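Local coordinates for protein N-acylethanolamine-hydrolyzing acid amidase subunit beta (Caenorhabditis elegans, PDB 6DY3) that probably degrades bioactive fatty acid amides such as N-palmitoylethanolamine to ethanolamine and free fatty acids, as the beta subunit of a lysosomal amidase of the N-terminal nucleophile hydrolase clan, at residues 2-7 / 193-198; 138-141 / 145-148; 160-165 / 170-175. All blocks are in the same frame, centred on the assembly; numbering follows the deposited sequence.

Contact 1. Residues 2-7 / 193-198; sequences TSIVAQ and KSMVEV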
# COMPACT_ATOMS: atom_id res chain seq x y z
N THR B 2 0.82 -5.07 8.36
CA THR B 2 2.10 -5.59 8.80
C THR B 2 2.99 -5.74 7.57
O THR B 2 2.66 -6.49 6.65
CB THR B 2 1.95 -6.94 9.52
OG1 THR B 2 1.01 -6.81 10.59
CG2 THR B 2 3.29 -7.42 10.08
N SER B 3 4.10 -5.01 7.55
CA SER B 3 5.07 -5.11 6.47
C SER B 3 6.36 -5.68 7.04
O SER B 3 6.87 -5.19 8.05
CB SER B 3 5.33 -3.74 5.84
OG SER B 3 4.20 -3.31 5.10
N ILE B 4 6.91 -6.68 6.36
CA ILE B 4 8.11 -7.36 6.79
C ILE B 4 9.08 -7.41 5.62
O ILE B 4 8.68 -7.62 4.47
CB ILE B 4 7.82 -8.79 7.29
CG1 ILE B 4 6.74 -8.77 8.37
CG2 ILE B 4 9.10 -9.45 7.82
CD1 ILE B 4 6.27 -10.16 8.80
N VAL B 5 10.36 -7.18 5.91
CA VAL B 5 11.45 -7.36 4.96
C VAL B 5 12.54 -8.17 5.65
O VAL B 5 12.92 -7.86 6.78
CB VAL B 5 12.00 -6.01 4.46
CG1 VAL B 5 13.38 -6.19 3.82
CG2 VAL B 5 11.04 -5.41 3.47
N ALA B 6 13.03 -9.20 4.96
CA ALA B 6 14.05 -10.09 5.52
C ALA B 6 15.04 -10.50 4.44
O ALA B 6 14.66 -10.73 3.29
CB ALA B 6 13.41 -11.35 6.14
N GLN B 7 16.32 -10.58 4.82
CA GLN B 7 17.37 -11.07 3.94
C GLN B 7 17.96 -12.34 4.53
O GLN B 7 18.48 -12.32 5.66
CB GLN B 7 18.45 -10.01 3.72
CG GLN B 7 19.48 -10.42 2.69
CD GLN B 7 20.51 -9.36 2.42
OE1 GLN B 7 20.59 -8.34 3.11
NE2 GLN B 7 21.31 -9.57 1.39
N LYS B 193 8.27 -19.13 1.29
CA LYS B 193 7.35 -19.98 2.04
C LYS B 193 7.47 -19.75 3.54
O LYS B 193 6.49 -19.90 4.27
CB LYS B 193 7.60 -21.45 1.70
CG LYS B 193 7.18 -21.81 0.28
CD LYS B 193 7.13 -23.31 0.07
CE LYS B 193 6.92 -23.66 -1.40
NZ LYS B 193 5.68 -23.05 -1.94
N SER B 194 8.67 -19.39 4.01
CA SER B 194 8.82 -18.97 5.40
C SER B 194 8.03 -17.70 5.67
O SER B 194 7.39 -17.57 6.72
CB SER B 194 10.29 -18.77 5.73
OG SER B 194 11.05 -19.93 5.42
N MET B 195 8.06 -16.75 4.73
CA MET B 195 7.29 -15.52 4.88
C MET B 195 5.80 -15.82 4.94
O MET B 195 5.05 -15.14 5.65
CB MET B 195 7.62 -14.57 3.73
CG MET B 195 7.02 -13.18 3.89
SD MET B 195 7.65 -12.32 5.36
CE MET B 195 9.33 -11.97 4.85
N VAL B 196 5.34 -16.81 4.18
CA VAL B 196 3.93 -17.20 4.23
C VAL B 196 3.57 -17.72 5.62
O VAL B 196 2.46 -17.46 6.12
CB VAL B 196 3.64 -18.25 3.14
CG1 VAL B 196 2.25 -18.86 3.33
CG2 VAL B 196 3.76 -17.62 1.78
N GLU B 197 4.46 -18.50 6.24
CA GLU B 197 4.19 -18.98 7.59
C GLU B 197 4.10 -17.83 8.58
O GLU B 197 3.24 -17.83 9.46
CB GLU B 197 5.28 -19.97 8.03
CG GLU B 197 5.08 -20.51 9.44
CD GLU B 197 6.09 -21.60 9.80
OE1 GLU B 197 6.86 -22.02 8.91
OE2 GLU B 197 6.11 -22.03 10.98
N VAL B 198 4.99 -16.84 8.46
CA VAL B 198 4.96 -15.68 9.35
C VAL B 198 3.67 -14.90 9.16
O VAL B 198 2.93 -14.63 10.12
CB VAL B 198 6.19 -14.78 9.11
CG1 VAL B 198 6.12 -13.51 9.95
CG2 VAL B 198 7.48 -15.54 9.40

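Contact 2. Residues 138-141 / 145-148; sequences SRNR and ANVY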
# COMPACT_ATOMS: atom_id res chain seq x y z
N SER B 138 10.54 6.10 7.94
CA SER B 138 9.55 6.68 8.84
C SER B 138 9.29 8.11 8.41
O SER B 138 10.13 8.99 8.59
CB SER B 138 10.05 6.64 10.28
OG SER B 138 10.35 5.31 10.66
N ARG B 139 8.11 8.34 7.83
CA ARG B 139 7.67 9.70 7.51
C ARG B 139 7.09 10.30 8.79
O ARG B 139 6.06 9.84 9.29
CB ARG B 139 6.64 9.68 6.39
CG ARG B 139 7.16 9.11 5.08
CD ARG B 139 8.38 9.87 4.57
NE ARG B 139 8.20 11.32 4.61
CZ ARG B 139 8.99 12.19 4.00
NH1 ARG B 139 10.02 11.77 3.28
NH2 ARG B 139 8.75 13.48 4.10
N ASN B 140 7.75 11.32 9.31
CA ASN B 140 7.38 11.92 10.58
C ASN B 140 6.50 13.14 10.36
O ASN B 140 6.33 13.62 9.24
CB ASN B 140 8.63 12.31 11.38
CG ASN B 140 9.54 11.13 11.65
OD1 ASN B 140 9.08 10.05 12.02
ND2 ASN B 140 10.84 11.32 11.45
N ARG B 141 5.93 13.63 11.45
CA ARG B 141 5.16 14.85 11.43
C ARG B 141 6.12 16.04 11.24
O ARG B 141 6.93 16.31 12.14
CB ARG B 141 4.37 15.02 12.73
CG ARG B 141 3.25 14.02 12.88
CD ARG B 141 2.58 14.15 14.23
NE ARG B 141 1.35 13.37 14.33
CZ ARG B 141 0.64 13.22 15.45
NH1 ARG B 141 1.06 13.78 16.57
NH2 ARG B 141 -0.48 12.50 15.44
N ALA B 145 12.03 12.64 7.56
CA ALA B 145 12.03 11.19 7.41
C ALA B 145 13.27 10.61 8.08
O ALA B 145 14.34 11.21 8.09
CB ALA B 145 12.00 10.79 5.94
N ASN B 146 13.10 9.42 8.65
CA ASN B 146 14.19 8.63 9.21
C ASN B 146 14.23 7.28 8.52
O ASN B 146 13.20 6.73 8.13
CB ASN B 146 14.04 8.46 10.72
CG ASN B 146 14.06 9.78 11.46
OD1 ASN B 146 13.20 10.04 12.30
ND2 ASN B 146 15.05 10.61 11.15
N VAL B 147 15.44 6.74 8.38
CA VAL B 147 15.66 5.46 7.72
C VAL B 147 16.26 4.47 8.71
O VAL B 147 17.07 4.85 9.56
CB VAL B 147 16.57 5.61 6.49
CG1 VAL B 147 15.89 6.48 5.44
CG2 VAL B 147 17.91 6.20 6.89
N TYR B 148 15.84 3.21 8.60
CA TYR B 148 16.37 2.13 9.44
C TYR B 148 16.64 0.94 8.52
O TYR B 148 15.71 0.18 8.20
CB TYR B 148 15.39 1.76 10.55
CG TYR B 148 14.97 2.94 11.39
CD1 TYR B 148 13.85 3.69 11.05
CD2 TYR B 148 15.69 3.31 12.52
CE1 TYR B 148 13.45 4.78 11.82
CE2 TYR B 148 15.31 4.40 13.30
CZ TYR B 148 14.19 5.13 12.94
OH TYR B 148 13.81 6.20 13.71

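Contact 3. Residues 160-165 / 170-175; sequences VETNFD and QGDDRR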
# COMPACT_ATOMS: atom_id res chain seq x y z
N VAL B 160 10.39 -5.32 10.75
CA VAL B 160 8.95 -5.47 10.92
C VAL B 160 8.37 -4.14 11.37
O VAL B 160 8.88 -3.51 12.30
CB VAL B 160 8.60 -6.57 11.94
CG1 VAL B 160 7.09 -6.71 12.08
CG2 VAL B 160 9.23 -7.89 11.53
N GLU B 161 7.26 -3.74 10.75
CA GLU B 161 6.62 -2.49 11.11
C GLU B 161 5.11 -2.63 10.92
O GLU B 161 4.65 -3.34 10.02
CB GLU B 161 7.18 -1.32 10.28
CG GLU B 161 6.92 0.05 10.89
CD GLU B 161 7.38 0.15 12.34
OE1 GLU B 161 8.61 0.20 12.57
OE2 GLU B 161 6.52 0.15 13.25
N THR B 162 4.34 -1.95 11.78
CA THR B 162 2.89 -1.94 11.65
C THR B 162 2.44 -0.49 11.53
O THR B 162 2.92 0.22 10.66
CB THR B 162 2.23 -2.71 12.79
OG1 THR B 162 2.59 -2.10 14.04
CG2 THR B 162 2.68 -4.14 12.80
N ASN B 163 1.52 -0.03 12.39
CA ASN B 163 0.85 1.25 12.24
C ASN B 163 1.16 2.26 13.34
O ASN B 163 0.73 3.41 13.22
CB ASN B 163 -0.67 1.02 12.22
CG ASN B 163 -1.12 0.23 11.03
OD1 ASN B 163 -1.81 -0.78 11.17
ND2 ASN B 163 -0.73 0.67 9.83
N PHE B 164 1.84 1.88 14.40
CA PHE B 164 1.94 2.73 15.58
C PHE B 164 3.40 3.03 15.92
O PHE B 164 4.32 2.60 15.22
CB PHE B 164 1.24 2.07 16.77
CG PHE B 164 -0.11 1.50 16.44
CD1 PHE B 164 -1.19 2.33 16.21
CD2 PHE B 164 -0.31 0.13 16.39
CE1 PHE B 164 -2.43 1.81 15.92
CE2 PHE B 164 -1.55 -0.39 16.10
CZ PHE B 164 -2.61 0.45 15.86
N ASP B 165 3.59 3.81 16.98
CA ASP B 165 4.90 4.12 17.53
C ASP B 165 4.80 4.19 19.05
O ASP B 165 3.71 4.05 19.63
CB ASP B 165 5.47 5.42 16.93
CG ASP B 165 4.42 6.49 16.77
OD1 ASP B 165 3.53 6.58 17.64
OD2 ASP B 165 4.49 7.25 15.78
N GLN B 170 5.34 -0.95 20.72
CA GLN B 170 5.99 -2.03 21.45
C GLN B 170 5.00 -3.06 21.98
O GLN B 170 5.39 -4.20 22.25
CB GLN B 170 6.81 -1.46 22.61
CG GLN B 170 7.84 -0.42 22.17
CD GLN B 170 8.81 -0.96 21.15
OE1 GLN B 170 9.29 -2.08 21.28
NE2 GLN B 170 9.10 -0.17 20.13
N GLY B 171 3.74 -2.68 22.14
CA GLY B 171 2.70 -3.58 22.60
C GLY B 171 1.82 -4.15 21.51
O GLY B 171 0.80 -4.78 21.83
N ASP B 172 2.16 -3.94 20.24
CA ASP B 172 1.35 -4.46 19.14
C ASP B 172 1.57 -5.96 19.00
O ASP B 172 2.68 -6.41 18.70
CB ASP B 172 1.71 -3.73 17.84
CG ASP B 172 0.73 -4.04 16.70
OD1 ASP B 172 -0.01 -5.04 16.80
OD2 ASP B 172 0.70 -3.29 15.71
N ASP B 173 0.51 -6.73 19.22
CA ASP B 173 0.64 -8.19 19.17
C ASP B 173 1.01 -8.68 17.78
O ASP B 173 1.68 -9.71 17.65
CB ASP B 173 -0.67 -8.83 19.63
CG ASP B 173 -0.45 -10.01 20.56
OD1 ASP B 173 0.69 -10.52 20.64
OD2 ASP B 173 -1.43 -10.42 21.23
N ARG B 174 0.57 -7.97 16.73
CA ARG B 174 0.97 -8.33 15.38
C ARG B 174 2.48 -8.22 15.21
O ARG B 174 3.13 -9.11 14.65
CB ARG B 174 0.26 -7.44 14.36
CG ARG B 174 -1.25 -7.58 14.36
CD ARG B 174 -1.89 -6.53 13.46
NE ARG B 174 -1.54 -5.18 13.88
CZ ARG B 174 -1.88 -4.07 13.23
NH1 ARG B 174 -2.58 -4.16 12.11
NH2 ARG B 174 -1.51 -2.89 13.69
N ARG B 175 3.06 -7.11 15.67
CA ARG B 175 4.49 -6.90 15.51
C ARG B 175 5.29 -7.85 16.39
O ARG B 175 6.30 -8.41 15.95
CB ARG B 175 4.84 -5.45 15.83
CG ARG B 175 6.27 -5.06 15.48
CD ARG B 175 6.50 -3.57 15.66
NE ARG B 175 7.88 -3.22 15.32
CZ ARG B 175 8.89 -3.29 16.18
NH1 ARG B 175 8.69 -3.69 17.43
NH2 ARG B 175 10.11 -2.96 15.79

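Contact 1. Residues 2-7 / 193-198
Ile4 is the main bump that strand 2-7 offers to helix 193-198, and its two arms are received by different side chains of the helix. CD1, at the far end of the longer arm, runs against Val198 CG1 at 3.5 Å. The shorter arm turns to Met195, with Ile4 CG2 lying 3.9 Å from Met195 CE. Sulfur shares in the fit, since Met195 SD rests 4.0 Å from Ile4 CB. Met195 and Ile4 lie alongside each other, pointing opposite ways, the methionine coming from the helix and the isoleucine from the sheet. Met195 sets out with CG anti to its backbone N (chi1 -172°) and then folds at both of its next torsions, a bend that brings the methyl down into the shallow dip between Ile4 and Ala6. The floor of that dip is Ala6 CB, 4.3 Å from Met195 CE; having only a methyl there, the strand leaves room for the thioether tip. Ile4, Ala6, Met195 and Val198 are all buried, and no hydrogen bond crosses the contact, so apolar surface alone joins the segments. The axes of the two segments come no closer than 10.7 Å and run roughly antiparallel, which leaves the interval between helix and strand to be filled by side chains. Val5 faces the other way, touching Ile125 and Ala127 of strand 122-127. Strand 2-7 thus belongs to the middle of the layered alpha-beta-beta-alpha sandwich of N-terminal nucleophile hydrolases, with the second sheet on one face and helices 173-185 and 192-199 on the other. Leu182 of the former helix packs on Ile4 and Leu185 on Val198, while Met195 also reaches Ile14 of strand 13-20.

Contact 2. Residues 138-141 / 145-148
Ser138 and Asn146 form the close-knit centre of this antiparallel beta hairpin, a hydrogen-bonded pair in which each backbone N-H reaches the other residue's carbonyl. Ser138 N to Asn146 O is the shorter and nearly straight bond, at 2.7 Å and 171°; the return bond, Asn146 N to Ser138 O, measures 3.0 Å. In the next, non-hydrogen-bonded pair, the doubly bent chain of Arg139 lays one face of its guanidinium over Ala145 CB, with NH1 3.5 Å away, while NH1 bonds to the carbonyls of Phe113 and Arg115. The turnward side is more exposed and held by a less well aimed side-chain bond: Asn140 ND2 donates to Asn146 OD1 at 2.8 Å, but from above the acceptor's carbonyl plane, and the two amides are turned 52° apart; Asn140 OD1 is taken by Arg71. Looser still, on the same side as Ser138, the solvent-exposed Tyr148 meets Ser138 OG with its ring edge, CE1 lying 3.4 Å from that oxygen. Strand 145-149 is the outermost strand of the seven-stranded sheet within this chain. Strand 134-139 lies one place further in, paired on its other side with strand 122-127, where Arg139 bonds to Ser122 through the backbone.

Contact 3. Residues 160-165 / 170-175
A polar, buried junction joins the end of strand 158-161, and the loop that leaves it, to the start of helix 173-185, beside the active site. Its hub is Asp172, the N-cap of that helix. Thr162 OG1 donates to Asp172 OD2 at 2.8 Å, arriving on the anti side, tilted 30° from the carboxylate plane. The other side belongs to Arg174, which grips Asp172 side-on: NE uses the syn lone pair of OD1, and NH2 forms a salt bridge to OD2 at 3.0 Å. OD1 also caps the helix by accepting from the backbone N of Arg174, so each carboxylate oxygen serves two donors. Were Asp172 replaced by an alanine, the Thr162 hydroxyl and the first turn of the helix would probably lose their acceptor, and the Arg174 guanidinium would be freer to swing, though Asp20 would still hold NH1. In N-terminal nucleophile hydrolases the first residue of the mature chain is the nucleophile, and here Asn163 OD1 bonds to the N of Cys1, the probable nucleophile. The same oxygen receives Arg174 NH2 at 3.3 Å, with amide and guanidinium planes 46° apart, while Asn163 ND2 is tied to the carbonyl of Ala70. This would place Arg174 in a second shell behind Asn163, a residue probably important for activity. The Phe164 ring lies alongside, its edge near Asp172 OD2 and its CE2 3.5 Å from Arg174 NH2, met obliquely. At the strand end, Arg175 reaches out in a straight chain as far as NE, which donates to Val160 O at 3.2 Å, from above the carbonyl plane. Its aliphatic part packs on the strand end and the first loop residue, with CG 3.9 Å from Val160 CG1 and CB equally far from Thr162 CG2.

Overall arrangement
Contacts 1 and 3 share one sheet, since strands 2-7 and 158-161 are neighbours in it; their centres lie about 15 Å apart and they touch, Ser3 N and Glu161 O forming a probable hydrogen bond. Their helices, 192-199 and 173-185, follow each other in the chain. Contact 2 belongs to the other sheet, its centre about 22 Å from that of contact 1 and about 16 Å from that of contact 3, touching neither. In sequence, contact 2 closes before contact 3 opens, and both fall between the two halves of contact 1, which joins the first strand to a late helix, while contact 3 lies next to the probable nucleophile.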